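Local coordinates for Mgp-operon protein 3 (Mycoplasma pneumoniae, PDB 6RJ1) that probably acts as a surface adhesin of this human pathogen, helping the bacterium to attach to host cells, at residues A[63-68]-A[81-86]; A[217-222]-A[573-578]; A[231-236]-A[443-448]; A[731-736]-A[834-839]; A[807-812]-A[913-918]. All coordinates share one frame; numbering follows the deposited sequence.

Interaction 1 of 5, residues A[63-68]-A[81-86]; sequences RVKFQD and ALSFDT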
# COMPACT_ATOMS: atom_id res chain seq x y z
N ARG A 63 4.14 20.58 -9.65
CA ARG A 63 4.52 19.94 -10.91
C ARG A 63 5.94 19.40 -10.82
O ARG A 63 6.84 20.13 -10.41
CB ARG A 63 4.31 20.87 -12.12
CG ARG A 63 2.84 21.14 -12.48
CD ARG A 63 2.05 19.88 -12.81
NE ARG A 63 0.66 20.17 -13.18
CZ ARG A 63 -0.33 20.36 -12.31
NH1 ARG A 63 -0.10 20.31 -11.01
NH2 ARG A 63 -1.56 20.62 -12.75
N VAL A 64 6.12 18.11 -11.13
CA VAL A 64 7.44 17.47 -11.05
C VAL A 64 7.90 17.00 -12.44
O VAL A 64 7.09 16.55 -13.25
CB VAL A 64 7.50 16.34 -9.97
CG1 VAL A 64 8.89 15.73 -9.86
CG2 VAL A 64 7.04 16.86 -8.61
N LYS A 65 9.21 17.16 -12.72
CA LYS A 65 9.83 16.70 -13.96
C LYS A 65 11.02 15.78 -13.67
O LYS A 65 11.73 15.95 -12.68
CB LYS A 65 10.19 17.86 -14.91
CG LYS A 65 11.39 18.73 -14.52
CD LYS A 65 11.81 19.69 -15.62
CE LYS A 65 12.96 20.62 -15.23
NZ LYS A 65 12.58 21.57 -14.14
N PHE A 66 11.20 14.79 -14.54
CA PHE A 66 12.32 13.86 -14.49
C PHE A 66 13.13 14.06 -15.77
O PHE A 66 12.59 14.00 -16.87
CB PHE A 66 11.84 12.40 -14.33
CG PHE A 66 12.90 11.34 -14.50
CD1 PHE A 66 13.93 11.21 -13.57
CD2 PHE A 66 12.86 10.45 -15.57
CE1 PHE A 66 14.90 10.22 -13.72
CE2 PHE A 66 13.83 9.46 -15.71
CZ PHE A 66 14.85 9.35 -14.79
N GLN A 67 14.42 14.37 -15.62
CA GLN A 67 15.29 14.57 -16.78
C GLN A 67 15.84 13.24 -17.27
O GLN A 67 16.70 12.65 -16.62
CB GLN A 67 16.40 15.58 -16.49
CG GLN A 67 16.41 16.81 -17.41
CD GLN A 67 16.55 16.54 -18.90
OE1 GLN A 67 15.88 17.17 -19.73
NE2 GLN A 67 17.43 15.61 -19.29
N ASP A 68 15.27 12.75 -18.38
CA ASP A 68 15.67 11.50 -19.02
C ASP A 68 16.17 11.79 -20.41
O ASP A 68 15.50 12.48 -21.19
CB ASP A 68 14.50 10.48 -19.05
CG ASP A 68 13.28 10.90 -19.86
OD1 ASP A 68 12.88 12.08 -19.77
OD2 ASP A 68 12.73 10.04 -20.57
N ALA A 81 18.11 14.65 -11.14
CA ALA A 81 17.30 14.39 -12.33
C ALA A 81 15.85 14.76 -12.06
O ALA A 81 15.11 15.10 -12.99
CB ALA A 81 17.39 12.92 -12.71
N LEU A 82 15.48 14.72 -10.78
CA LEU A 82 14.18 15.07 -10.22
C LEU A 82 14.20 16.54 -9.80
O LEU A 82 15.13 16.98 -9.12
CB LEU A 82 13.91 14.16 -9.00
CG LEU A 82 12.79 13.12 -9.10
CD1 LEU A 82 12.72 12.47 -10.46
CD2 LEU A 82 12.94 12.06 -8.03
N SER A 83 13.21 17.31 -10.26
CA SER A 83 13.06 18.73 -9.93
C SER A 83 11.62 19.18 -10.07
O SER A 83 10.82 18.51 -10.72
CB SER A 83 13.96 19.60 -10.81
OG SER A 83 13.60 19.47 -12.18
N PHE A 84 11.28 20.32 -9.45
CA PHE A 84 9.95 20.89 -9.56
C PHE A 84 9.87 21.73 -10.84
O PHE A 84 10.78 22.52 -11.10
CB PHE A 84 9.59 21.72 -8.32
CG PHE A 84 9.42 20.95 -7.02
CD1 PHE A 84 8.32 20.12 -6.83
CD2 PHE A 84 10.32 21.11 -5.98
CE1 PHE A 84 8.15 19.42 -5.63
CE2 PHE A 84 10.14 20.42 -4.77
CZ PHE A 84 9.06 19.58 -4.61
N ASP A 85 8.82 21.51 -11.64
CA ASP A 85 8.57 22.23 -12.89
C ASP A 85 7.75 23.50 -12.61
O ASP A 85 6.52 23.49 -12.76
CB ASP A 85 7.90 21.32 -13.93
CG ASP A 85 8.17 21.74 -15.37
OD1 ASP A 85 7.76 22.86 -15.76
OD2 ASP A 85 8.82 20.96 -16.09
N THR A 86 8.44 24.58 -12.21
CA THR A 86 7.90 25.90 -11.90
C THR A 86 7.09 26.49 -13.07
O THR A 86 6.04 27.10 -12.85
CB THR A 86 9.04 26.81 -11.40
OG1 THR A 86 9.50 26.30 -10.15
CG2 THR A 86 8.63 28.28 -11.22

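Interaction 2 of 5, residues A[217-222]-A[573-578]; sequences AVTGFK and YNQALA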
# COMPACT_ATOMS: atom_id res chain seq x y z
N ALA A 217 4.15 -23.72 -16.15
CA ALA A 217 4.05 -22.61 -15.20
C ALA A 217 4.26 -21.27 -15.92
O ALA A 217 5.25 -21.09 -16.65
CB ALA A 217 5.06 -22.77 -14.08
N VAL A 218 3.29 -20.36 -15.78
CA VAL A 218 3.26 -19.05 -16.43
C VAL A 218 4.33 -18.12 -15.87
O VAL A 218 4.46 -17.96 -14.66
CB VAL A 218 1.83 -18.43 -16.42
CG1 VAL A 218 1.81 -17.07 -17.09
CG2 VAL A 218 0.82 -19.37 -17.09
N THR A 219 5.13 -17.52 -16.78
CA THR A 219 6.25 -16.62 -16.51
C THR A 219 5.84 -15.16 -16.23
O THR A 219 6.69 -14.36 -15.81
CB THR A 219 7.27 -16.70 -17.65
OG1 THR A 219 6.67 -16.20 -18.85
CG2 THR A 219 7.81 -18.09 -17.86
N GLY A 220 4.57 -14.82 -16.46
CA GLY A 220 4.09 -13.47 -16.23
C GLY A 220 2.78 -13.13 -16.89
O GLY A 220 1.89 -13.96 -16.98
N PHE A 221 2.65 -11.86 -17.31
CA PHE A 221 1.43 -11.37 -17.94
C PHE A 221 1.73 -10.40 -19.07
O PHE A 221 2.69 -9.62 -18.99
CB PHE A 221 0.46 -10.77 -16.88
CG PHE A 221 1.00 -9.63 -16.06
CD1 PHE A 221 1.71 -9.87 -14.88
CD2 PHE A 221 0.75 -8.31 -16.42
CE1 PHE A 221 2.18 -8.80 -14.10
CE2 PHE A 221 1.22 -7.25 -15.64
CZ PHE A 221 1.94 -7.50 -14.48
N LYS A 222 0.90 -10.46 -20.13
CA LYS A 222 0.98 -9.61 -21.32
C LYS A 222 0.75 -8.13 -20.98
O LYS A 222 -0.18 -7.80 -20.23
CB LYS A 222 -0.02 -10.10 -22.37
CG LYS A 222 0.34 -11.44 -22.99
CD LYS A 222 -0.39 -11.66 -24.30
CE LYS A 222 0.04 -12.94 -24.98
NZ LYS A 222 -0.77 -13.22 -26.20
N TYR A 573 8.38 -11.25 -25.17
CA TYR A 573 8.20 -9.93 -25.77
C TYR A 573 6.87 -9.33 -25.36
O TYR A 573 5.86 -10.02 -25.41
CB TYR A 573 8.29 -10.02 -27.31
CG TYR A 573 7.76 -8.81 -28.06
CD1 TYR A 573 8.49 -7.63 -28.15
CD2 TYR A 573 6.52 -8.86 -28.70
CE1 TYR A 573 8.01 -6.53 -28.85
CE2 TYR A 573 6.02 -7.76 -29.40
CZ TYR A 573 6.77 -6.59 -29.47
OH TYR A 573 6.27 -5.51 -30.16
N ASN A 574 6.88 -8.04 -24.94
CA ASN A 574 5.71 -7.26 -24.52
C ASN A 574 5.04 -7.85 -23.27
O ASN A 574 3.83 -7.71 -23.08
CB ASN A 574 4.69 -7.12 -25.70
CG ASN A 574 4.19 -5.73 -26.02
OD1 ASN A 574 4.29 -4.78 -25.23
ND2 ASN A 574 3.59 -5.59 -27.19
N GLN A 575 5.82 -8.51 -22.39
CA GLN A 575 5.26 -9.09 -21.18
C GLN A 575 6.08 -8.80 -19.92
O GLN A 575 7.29 -8.54 -19.99
CB GLN A 575 4.99 -10.61 -21.35
CG GLN A 575 6.10 -11.54 -20.89
CD GLN A 575 5.62 -12.94 -20.60
OE1 GLN A 575 5.27 -13.71 -21.50
NE2 GLN A 575 5.61 -13.31 -19.33
N ALA A 576 5.38 -8.82 -18.77
CA ALA A 576 5.97 -8.65 -17.45
C ALA A 576 6.39 -10.04 -16.97
O ALA A 576 5.81 -11.03 -17.41
CB ALA A 576 4.97 -8.05 -16.49
N LEU A 577 7.42 -10.11 -16.13
CA LEU A 577 7.93 -11.39 -15.63
C LEU A 577 7.66 -11.51 -14.14
O LEU A 577 8.35 -10.90 -13.32
CB LEU A 577 9.41 -11.57 -15.99
CG LEU A 577 9.75 -11.44 -17.47
CD1 LEU A 577 11.17 -11.03 -17.66
CD2 LEU A 577 9.46 -12.71 -18.21
N ALA A 578 6.59 -12.26 -13.81
CA ALA A 578 6.09 -12.49 -12.46
C ALA A 578 5.52 -13.89 -12.36
O ALA A 578 4.99 -14.41 -13.33
CB ALA A 578 5.00 -11.48 -12.15

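Interaction 3 of 5, residues A[231-236]-A[443-448]; sequences KLNESW and LPNVIT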
# COMPACT_ATOMS: atom_id res chain seq x y z
N LYS A 231 5.54 5.65 -17.96
CA LYS A 231 6.86 6.11 -17.55
C LYS A 231 6.68 7.37 -16.69
O LYS A 231 5.61 7.98 -16.69
CB LYS A 231 7.74 6.38 -18.77
CG LYS A 231 8.30 5.12 -19.43
CD LYS A 231 9.55 5.42 -20.24
CE LYS A 231 10.26 4.15 -20.63
NZ LYS A 231 11.55 4.42 -21.30
N LEU A 232 7.72 7.73 -15.92
CA LEU A 232 7.73 8.85 -14.99
C LEU A 232 7.20 10.18 -15.58
O LEU A 232 6.42 10.86 -14.92
CB LEU A 232 9.15 9.01 -14.43
CG LEU A 232 9.41 8.57 -12.98
CD1 LEU A 232 8.58 7.37 -12.56
CD2 LEU A 232 10.88 8.31 -12.77
N ASN A 233 7.60 10.50 -16.82
CA ASN A 233 7.18 11.72 -17.52
C ASN A 233 5.91 11.55 -18.37
O ASN A 233 5.40 12.53 -18.93
CB ASN A 233 8.33 12.30 -18.36
CG ASN A 233 9.46 12.81 -17.50
OD1 ASN A 233 9.31 13.75 -16.72
ND2 ASN A 233 10.62 12.19 -17.63
N GLU A 234 5.38 10.32 -18.43
CA GLU A 234 4.14 10.02 -19.13
C GLU A 234 2.98 10.27 -18.16
O GLU A 234 3.21 10.43 -16.96
CB GLU A 234 4.12 8.56 -19.63
CG GLU A 234 4.91 8.33 -20.91
CD GLU A 234 5.09 6.90 -21.37
OE1 GLU A 234 4.70 5.96 -20.63
OE2 GLU A 234 5.64 6.70 -22.48
N SER A 235 1.75 10.32 -18.68
CA SER A 235 0.57 10.52 -17.84
C SER A 235 -0.36 9.32 -17.92
O SER A 235 -0.52 8.73 -18.99
CB SER A 235 -0.20 11.76 -18.26
OG SER A 235 0.58 12.92 -18.07
N TRP A 236 -1.00 9.00 -16.78
CA TRP A 236 -1.99 7.93 -16.72
C TRP A 236 -3.29 8.50 -17.31
O TRP A 236 -3.56 9.70 -17.14
CB TRP A 236 -2.28 7.56 -15.27
CG TRP A 236 -1.18 6.88 -14.53
CD1 TRP A 236 -0.45 5.80 -14.94
CD2 TRP A 236 -0.80 7.13 -13.17
NE1 TRP A 236 0.40 5.40 -13.93
CE2 TRP A 236 0.22 6.21 -12.84
CE3 TRP A 236 -1.20 8.08 -12.21
CZ2 TRP A 236 0.83 6.20 -11.59
CZ3 TRP A 236 -0.60 8.06 -10.97
CH2 TRP A 236 0.41 7.14 -10.66
N LEU A 443 -3.90 14.39 -17.43
CA LEU A 443 -3.48 14.51 -16.03
C LEU A 443 -1.98 14.84 -15.97
O LEU A 443 -1.27 14.46 -16.89
CB LEU A 443 -3.68 13.17 -15.28
CG LEU A 443 -5.08 12.56 -15.18
CD1 LEU A 443 -5.00 11.20 -14.52
CD2 LEU A 443 -6.02 13.43 -14.39
N PRO A 444 -1.46 15.46 -14.89
CA PRO A 444 0.00 15.65 -14.80
C PRO A 444 0.77 14.32 -14.72
O PRO A 444 0.18 13.28 -14.43
CB PRO A 444 0.17 16.46 -13.50
CG PRO A 444 -1.18 17.01 -13.20
CD PRO A 444 -2.13 15.99 -13.69
N ASN A 445 2.10 14.36 -14.97
CA ASN A 445 3.08 13.25 -14.96
C ASN A 445 2.86 12.23 -13.83
O ASN A 445 2.35 12.59 -12.77
CB ASN A 445 4.52 13.79 -14.79
CG ASN A 445 4.93 14.90 -15.72
OD1 ASN A 445 5.61 14.67 -16.72
ND2 ASN A 445 4.53 16.12 -15.39
N VAL A 446 3.33 10.98 -14.04
CA VAL A 446 3.31 9.92 -13.04
C VAL A 446 4.16 10.39 -11.84
O VAL A 446 3.74 10.25 -10.69
CB VAL A 446 3.81 8.57 -13.62
CG1 VAL A 446 4.09 7.53 -12.53
CG2 VAL A 446 2.82 8.02 -14.65
N ILE A 447 5.33 11.02 -12.13
CA ILE A 447 6.27 11.53 -11.13
C ILE A 447 5.63 12.64 -10.25
O ILE A 447 5.89 12.68 -9.04
CB ILE A 447 7.64 11.94 -11.75
CG1 ILE A 447 8.73 12.09 -10.67
CG2 ILE A 447 7.55 13.16 -12.67
CD1 ILE A 447 9.13 10.82 -9.95
N THR A 448 4.78 13.49 -10.85
CA THR A 448 4.06 14.55 -10.13
C THR A 448 3.03 13.90 -9.20
O THR A 448 2.93 14.28 -8.02
CB THR A 448 3.40 15.49 -11.16
OG1 THR A 448 4.40 16.05 -11.99
CG2 THR A 448 2.57 16.59 -10.51

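Interaction 4 of 5, residues A[731-736]-A[834-839]; sequences HYLPVP and FSYTPF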
# COMPACT_ATOMS: atom_id res chain seq x y z
N HIS A 731 4.13 -10.46 6.31
CA HIS A 731 3.13 -11.49 6.52
C HIS A 731 2.17 -11.54 5.35
O HIS A 731 1.73 -10.51 4.84
CB HIS A 731 2.37 -11.24 7.83
CG HIS A 731 1.89 -12.50 8.47
ND1 HIS A 731 2.52 -13.03 9.58
CD2 HIS A 731 0.87 -13.32 8.11
CE1 HIS A 731 1.86 -14.15 9.86
NE2 HIS A 731 0.86 -14.35 9.01
N TYR A 732 1.82 -12.76 4.96
CA TYR A 732 0.86 -13.01 3.90
C TYR A 732 -0.53 -12.74 4.44
O TYR A 732 -0.97 -13.35 5.42
CB TYR A 732 1.03 -14.45 3.39
CG TYR A 732 -0.02 -14.94 2.42
CD1 TYR A 732 -0.22 -14.31 1.19
CD2 TYR A 732 -0.75 -16.09 2.68
CE1 TYR A 732 -1.16 -14.78 0.28
CE2 TYR A 732 -1.68 -16.58 1.77
CZ TYR A 732 -1.88 -15.93 0.57
OH TYR A 732 -2.79 -16.45 -0.31
N LEU A 733 -1.20 -11.76 3.84
CA LEU A 733 -2.53 -11.32 4.25
C LEU A 733 -3.45 -11.21 3.02
O LEU A 733 -3.62 -10.12 2.47
CB LEU A 733 -2.38 -9.99 5.01
CG LEU A 733 -3.56 -9.47 5.80
CD1 LEU A 733 -4.05 -10.49 6.81
CD2 LEU A 733 -3.19 -8.18 6.51
N PRO A 734 -4.04 -12.34 2.56
CA PRO A 734 -4.91 -12.28 1.38
C PRO A 734 -6.29 -11.71 1.67
O PRO A 734 -6.67 -11.64 2.83
CB PRO A 734 -5.01 -13.76 0.97
CG PRO A 734 -4.88 -14.49 2.24
CD PRO A 734 -3.92 -13.72 3.08
N VAL A 735 -7.07 -11.34 0.62
CA VAL A 735 -8.46 -10.89 0.80
C VAL A 735 -9.32 -12.09 1.22
O VAL A 735 -9.02 -13.22 0.80
CB VAL A 735 -9.10 -10.20 -0.43
CG1 VAL A 735 -8.78 -8.73 -0.49
CG2 VAL A 735 -8.77 -10.91 -1.74
N PRO A 736 -10.43 -11.90 1.97
CA PRO A 736 -11.29 -13.05 2.28
C PRO A 736 -11.84 -13.64 0.99
O PRO A 736 -12.30 -12.90 0.12
CB PRO A 736 -12.40 -12.43 3.13
CG PRO A 736 -11.85 -11.17 3.64
CD PRO A 736 -10.99 -10.66 2.54
N PHE A 834 2.19 -10.79 14.88
CA PHE A 834 1.10 -10.54 13.94
C PHE A 834 -0.13 -11.37 14.29
O PHE A 834 -0.01 -12.56 14.60
CB PHE A 834 1.56 -10.86 12.50
CG PHE A 834 0.54 -10.64 11.42
CD1 PHE A 834 -0.33 -11.66 11.04
CD2 PHE A 834 0.47 -9.43 10.74
CE1 PHE A 834 -1.28 -11.46 10.03
CE2 PHE A 834 -0.46 -9.24 9.71
CZ PHE A 834 -1.32 -10.26 9.36
N SER A 835 -1.31 -10.74 14.18
CA SER A 835 -2.61 -11.36 14.41
C SER A 835 -3.67 -10.74 13.48
O SER A 835 -3.73 -9.52 13.35
CB SER A 835 -3.03 -11.22 15.87
OG SER A 835 -4.37 -10.75 16.00
N TYR A 836 -4.49 -11.59 12.85
CA TYR A 836 -5.58 -11.16 11.99
C TYR A 836 -6.86 -11.82 12.49
O TYR A 836 -6.93 -13.05 12.57
CB TYR A 836 -5.29 -11.46 10.51
CG TYR A 836 -6.51 -11.37 9.61
CD1 TYR A 836 -6.95 -10.14 9.13
CD2 TYR A 836 -7.24 -12.50 9.27
CE1 TYR A 836 -8.08 -10.04 8.32
CE2 TYR A 836 -8.38 -12.42 8.47
CZ TYR A 836 -8.79 -11.19 7.99
OH TYR A 836 -9.92 -11.12 7.21
N THR A 837 -7.86 -11.01 12.85
CA THR A 837 -9.15 -11.50 13.32
C THR A 837 -10.22 -11.02 12.34
O THR A 837 -10.38 -9.81 12.16
CB THR A 837 -9.42 -11.07 14.77
OG1 THR A 837 -8.25 -11.32 15.55
CG2 THR A 837 -10.63 -11.78 15.38
N PRO A 838 -10.94 -11.94 11.66
CA PRO A 838 -11.96 -11.50 10.69
C PRO A 838 -13.14 -10.81 11.37
O PRO A 838 -13.60 -11.29 12.41
CB PRO A 838 -12.41 -12.81 10.02
CG PRO A 838 -11.40 -13.84 10.40
CD PRO A 838 -10.88 -13.42 11.73
N PHE A 839 -13.61 -9.69 10.80
CA PHE A 839 -14.76 -9.01 11.39
C PHE A 839 -16.08 -9.52 10.77
O PHE A 839 -16.08 -10.20 9.74
CB PHE A 839 -14.61 -7.48 11.38
CG PHE A 839 -14.22 -6.73 10.13
CD1 PHE A 839 -14.84 -6.99 8.91
CD2 PHE A 839 -13.34 -5.65 10.20
CE1 PHE A 839 -14.50 -6.25 7.76
CE2 PHE A 839 -13.00 -4.92 9.05
CZ PHE A 839 -13.58 -5.22 7.85

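Interaction 5 of 5, residues A[807-812]-A[913-918]; sequences GGVVRL and PAALAV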
# COMPACT_ATOMS: atom_id res chain seq x y z
N GLY A 807 -11.84 -7.46 5.33
CA GLY A 807 -12.32 -8.64 6.04
C GLY A 807 -12.05 -8.75 7.52
O GLY A 807 -12.66 -9.59 8.18
N GLY A 808 -11.14 -7.94 8.05
CA GLY A 808 -10.82 -8.00 9.47
C GLY A 808 -9.83 -6.99 10.00
O GLY A 808 -9.39 -6.09 9.29
N VAL A 809 -9.51 -7.14 11.30
CA VAL A 809 -8.57 -6.28 12.01
C VAL A 809 -7.24 -7.01 12.23
O VAL A 809 -7.22 -8.21 12.55
CB VAL A 809 -9.19 -5.72 13.33
CG1 VAL A 809 -9.52 -6.82 14.34
CG2 VAL A 809 -8.29 -4.65 13.97
N VAL A 810 -6.13 -6.28 12.05
CA VAL A 810 -4.80 -6.84 12.28
C VAL A 810 -4.14 -6.09 13.45
O VAL A 810 -4.14 -4.86 13.49
CB VAL A 810 -3.89 -6.99 11.03
CG1 VAL A 810 -4.39 -6.18 9.85
CG2 VAL A 810 -2.42 -6.71 11.32
N ARG A 811 -3.65 -6.87 14.41
CA ARG A 811 -2.96 -6.39 15.59
C ARG A 811 -1.48 -6.72 15.48
O ARG A 811 -1.11 -7.86 15.14
CB ARG A 811 -3.56 -7.00 16.86
CG ARG A 811 -3.02 -6.36 18.13
CD ARG A 811 -3.59 -7.00 19.36
NE ARG A 811 -2.83 -6.62 20.54
CZ ARG A 811 -3.08 -7.04 21.77
NH1 ARG A 811 -4.09 -7.87 22.00
NH2 ARG A 811 -2.34 -6.63 22.79
N LEU A 812 -0.64 -5.73 15.80
CA LEU A 812 0.81 -5.86 15.78
C LEU A 812 1.34 -5.73 17.19
O LEU A 812 1.12 -4.72 17.84
CB LEU A 812 1.44 -4.85 14.81
CG LEU A 812 0.83 -4.83 13.40
CD1 LEU A 812 1.33 -3.65 12.60
CD2 LEU A 812 1.06 -6.15 12.66
N PRO A 913 -1.37 -12.32 20.75
CA PRO A 913 -2.49 -11.51 21.29
C PRO A 913 -3.25 -10.84 20.14
O PRO A 913 -2.63 -10.25 19.25
CB PRO A 913 -1.80 -10.49 22.21
CG PRO A 913 -0.43 -10.99 22.40
CD PRO A 913 -0.07 -11.78 21.19
N ALA A 914 -4.57 -11.04 20.12
CA ALA A 914 -5.43 -10.56 19.04
C ALA A 914 -6.26 -9.31 19.38
O ALA A 914 -6.27 -8.85 20.52
CB ALA A 914 -6.33 -11.69 18.56
N ALA A 915 -6.92 -8.77 18.35
CA ALA A 915 -7.80 -7.61 18.42
C ALA A 915 -9.22 -8.02 18.00
O ALA A 915 -9.41 -9.09 17.43
CB ALA A 915 -7.28 -6.51 17.51
N LEU A 916 -10.21 -7.18 18.30
CA LEU A 916 -11.61 -7.43 17.97
C LEU A 916 -12.24 -6.14 17.49
O LEU A 916 -12.27 -5.17 18.23
CB LEU A 916 -12.35 -7.99 19.21
CG LEU A 916 -13.71 -8.63 18.96
CD1 LEU A 916 -13.58 -10.06 18.47
CD2 LEU A 916 -14.54 -8.60 20.21
N ALA A 917 -12.71 -6.13 16.23
CA ALA A 917 -13.34 -4.97 15.60
C ALA A 917 -14.84 -5.15 15.51
O ALA A 917 -15.30 -6.18 15.00
CB ALA A 917 -12.76 -4.73 14.22
N VAL A 918 -15.60 -4.15 15.99
CA VAL A 918 -17.06 -4.17 15.98
C VAL A 918 -17.66 -2.78 15.73
O VAL A 918 -17.14 -1.79 16.23
CB VAL A 918 -17.70 -4.81 17.26
CG1 VAL A 918 -17.71 -6.32 17.20
CG2 VAL A 918 -17.04 -4.31 18.55

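Interaction 1 of 5, residues A[63-68]-A[81-86]
Lys65 holds CG between its own backbone N and carbonyl carbon (chi1 73°), and Ser83 places OG in the same way (chi1 62°). Beyond CG the lysine stays extended and bends only at its last torsion. NZ then gives a hydrogen bond to Ser83 OG at 3.0 Å.

The backbones form a two-stranded antiparallel hairpin closed by a long irregular loop. Lys65 and Ser83 are its hydrogen-bonded pair: Lys65 N reaches Ser83 O at 2.9 Å, and Ser83 N returns a bond to Lys65 O at 3.1 Å. Gln67 N bonds to Ala81 O (2.8 Å) at one end. Asp85 N bonds to Arg63 O (2.7 Å) at the other.

The non-hydrogen-bonded pairs, Val64 with Phe84 and Phe66 with Leu82, turn to the other face. Leu82 CD1 lies 3.6 Å from Phe66 CD1, and Ala81 CB sits by the same ring. Val64 CG2 meets Phe84 CD1 at 3.9 Å. Helix 446-454 packs on this apolar face through Ile447 and Tyr451.

Asp85 crosses Lys65 at about a right angle, with OD2 beside CD. Its OD1 caps Glu88 N in helix 86-93. Lys65 NZ stays 4.3 Å from Asp85 OD2, beyond a salt bridge. The direct bond goes to the serine hydroxyl, and the carboxylate probably adds a longer-range attraction.

Interaction 2 of 5, residues A[217-222]-A[573-578]
Segments 220-222 and 575-577 run antiparallel at 167°, with their axes 4.5 Å apart at closest approach. The pairing is uneven. Ala576 N gives a good bond to Phe221 O at 2.8 Å, while Phe221 N is 3.3 Å from Ala576 O and lies above that carbonyl plane. Farther along, Ala578 N makes a weak bond to Thr219 O.

Gln575 adds a side-chain grip. Its NE2 bonds to Ala576 O at 3.0 Å, so this oxygen is held by two donors that come from opposite faces of its plane. The same NE2 makes a weak bond to Thr219 OG1, and the two side chains cross at about a right angle. Outside the segments, Val185 O takes Thr219 OG1 and Val185 N bonds to Gln575 OE1.

Strand 575-577 also pairs with strand 549-563, so segment 220-222 extends a mixed sheet from a distant part of the chain. Segment 573-578 belongs to the MgpC adhesin region, a family placed in the beta-propeller clan.

On the other face, Phe221 keeps CG between its backbone N and carbonyl carbon (chi1 58°). Ala576 CB lies over the ring in a CH-pi contact, 3.7 Å from its centroid. Ala578 CB comes to the ring edge.

Interaction 3 of 5, residues A[231-236]-A[443-448]
The start of helix 446-454, at Val446 and Ile447, is met by a type I beta turn that runs from Lys231 to Glu234. The turn is closed by Glu234 N bonding to Lys231 O at 2.9 Å. Glu234 OE1 also takes Lys231 N at 2.8 Å, met from above the carboxylate plane, which ties the turn back on itself.

Asn445 occupies the N-cap position. The first helical amides find acceptors on the turn. Ile447 N bonds to a lone pair of Leu232 O, in the carbonyl plane, at 3.0 Å. Val446 N meets Glu234 O at 3.0 Å, nearly along the C=O axis. Carbonyl oxygens at this end probably also interact favourably with the helix dipole. Ser235 OG adds a bond to Leu443 O at 2.7 Å.

The apolar part is carried by Val446. Its CG1 is anti to the backbone N (chi1 168°), and the whole side chain crosses Trp236 at about a right angle. CG2 sits over one face of the indole, 3.7 Å from the centroid of the five-membered ring. CG1 reaches the six-membered ring at CZ2, 3.6 Å away. Trp236 NE1 is bound by Val166 O, which helps to fix the ring. Leu232 CG also packs on Ile447 CD1 at 3.8 Å.

Asn233 ND2 bonds to Phe66 O. Lys231 NZ bonds to Gln162 O and forms a salt bridge with Asp163. Leu443 CD1 rests against Trp236 O.

Interaction 4 of 5, residues A[731-736]-A[834-839]
His731 and Phe834 lie nearly flat against each other in an offset stack. The planes differ by 12° and the centroids are 3.9 Å apart. Phe834 CD1 sits over the centre of the imidazole. In return, His731 CG lies over the phenyl face, displaced toward its rim. His731 CB joins in with a CH-pi contact, also 3.9 Å from the Phe834 centroid. With CG anti to the backbone N (chi1 -180°), the Phe834 ring extends from its strand to the imidazole.

Leu733 approaches Phe834 differently. Its CD1 comes in at the ring edge, in plane, 3.7 Å from Phe834 CZ. The same methyl is 3.7 Å from Tyr836 CD1, so it bridges the two aromatic residues. Pro736 CG makes a looser contact with Tyr836 OH at 4.1 Å, the side chains crossing at about a right angle.

The CA atoms of His731 and Phe834 are 7.8 Å apart, so side chains alone join the end of strand 723-732 to strand 834-838. These strands belong to two different sheets. Tyr591 also meets the His731 ring, and Val810 and Leu694 pack on Phe834.

No hydrogen bond crosses the contact. Its cohesion probably comes mainly from dispersion, ring stacking and the burial of apolar surface.

Interaction 5 of 5, residues A[807-812]-A[913-918]
Val809 and Arg811 make the close part of this contact by setting their side chains against Ala915 and Ala917. Val809 CB lies 3.8 Å from Ala917 CB, and its CG1 is 3.9 Å from Ala915 CB. Arg811 CB touches Ala915 CB at 3.8 Å. The small alanines are consistent with strand axes only 6.0 Å apart at closest approach, although no backbone hydrogen bond joins them.

Arg811 then runs extended, with CG anti to the backbone N (chi1 -171°). NH1 bonds to Ala914 O at 2.8 Å. The oxygen is in the guanidinium plane, but the donor stands well above the carbonyl plane. Pro913 CB covers one guanidinium face, 3.5 Å from NH1. NH2 is taken by Glu899 in a salt bridge and by Ser800 OG. Glu899 probably offsets much of this buried charge, although Arg895 brings a like charge close to NH2.

The looser side is that of Leu916, which points away from Val809 and is exposed. Ala914 turns from segment 807-812 too, but packs on Ser835 and Thr837.

The strands run at 148°. Side-chain packing between successive antiparallel sheets is consistent with neighbouring blades of a beta-propeller, the clan in which the protein's MgpC adhesin family is placed.

Overall arrangement
From the N terminus, interaction 1 closes a hairpin with a twelve-residue loop. Interaction 2 then opens at 217-222 and closes far along the chain at 573-578. Interaction 3, between 231-236 and 443-448, lies wholly within that span. It touches interaction 1: Asn233 bonds to Phe66 and Thr448 to Val64, so the hairpin, the turn and helix 446-454 form one cluster. Interactions 4 and 5 follow and cross, because 807-812 opens interaction 5 before 834-839 ends interaction 4. Strands 808-815 and 834-838 are neighbours in one sheet. Interaction 4 ties that sheet to the one holding 723-732, which interaction 2 also reaches. Interaction 5 ties it to the sheet of 914-920. Interactions 1 and 5 have centres about 42 Å apart.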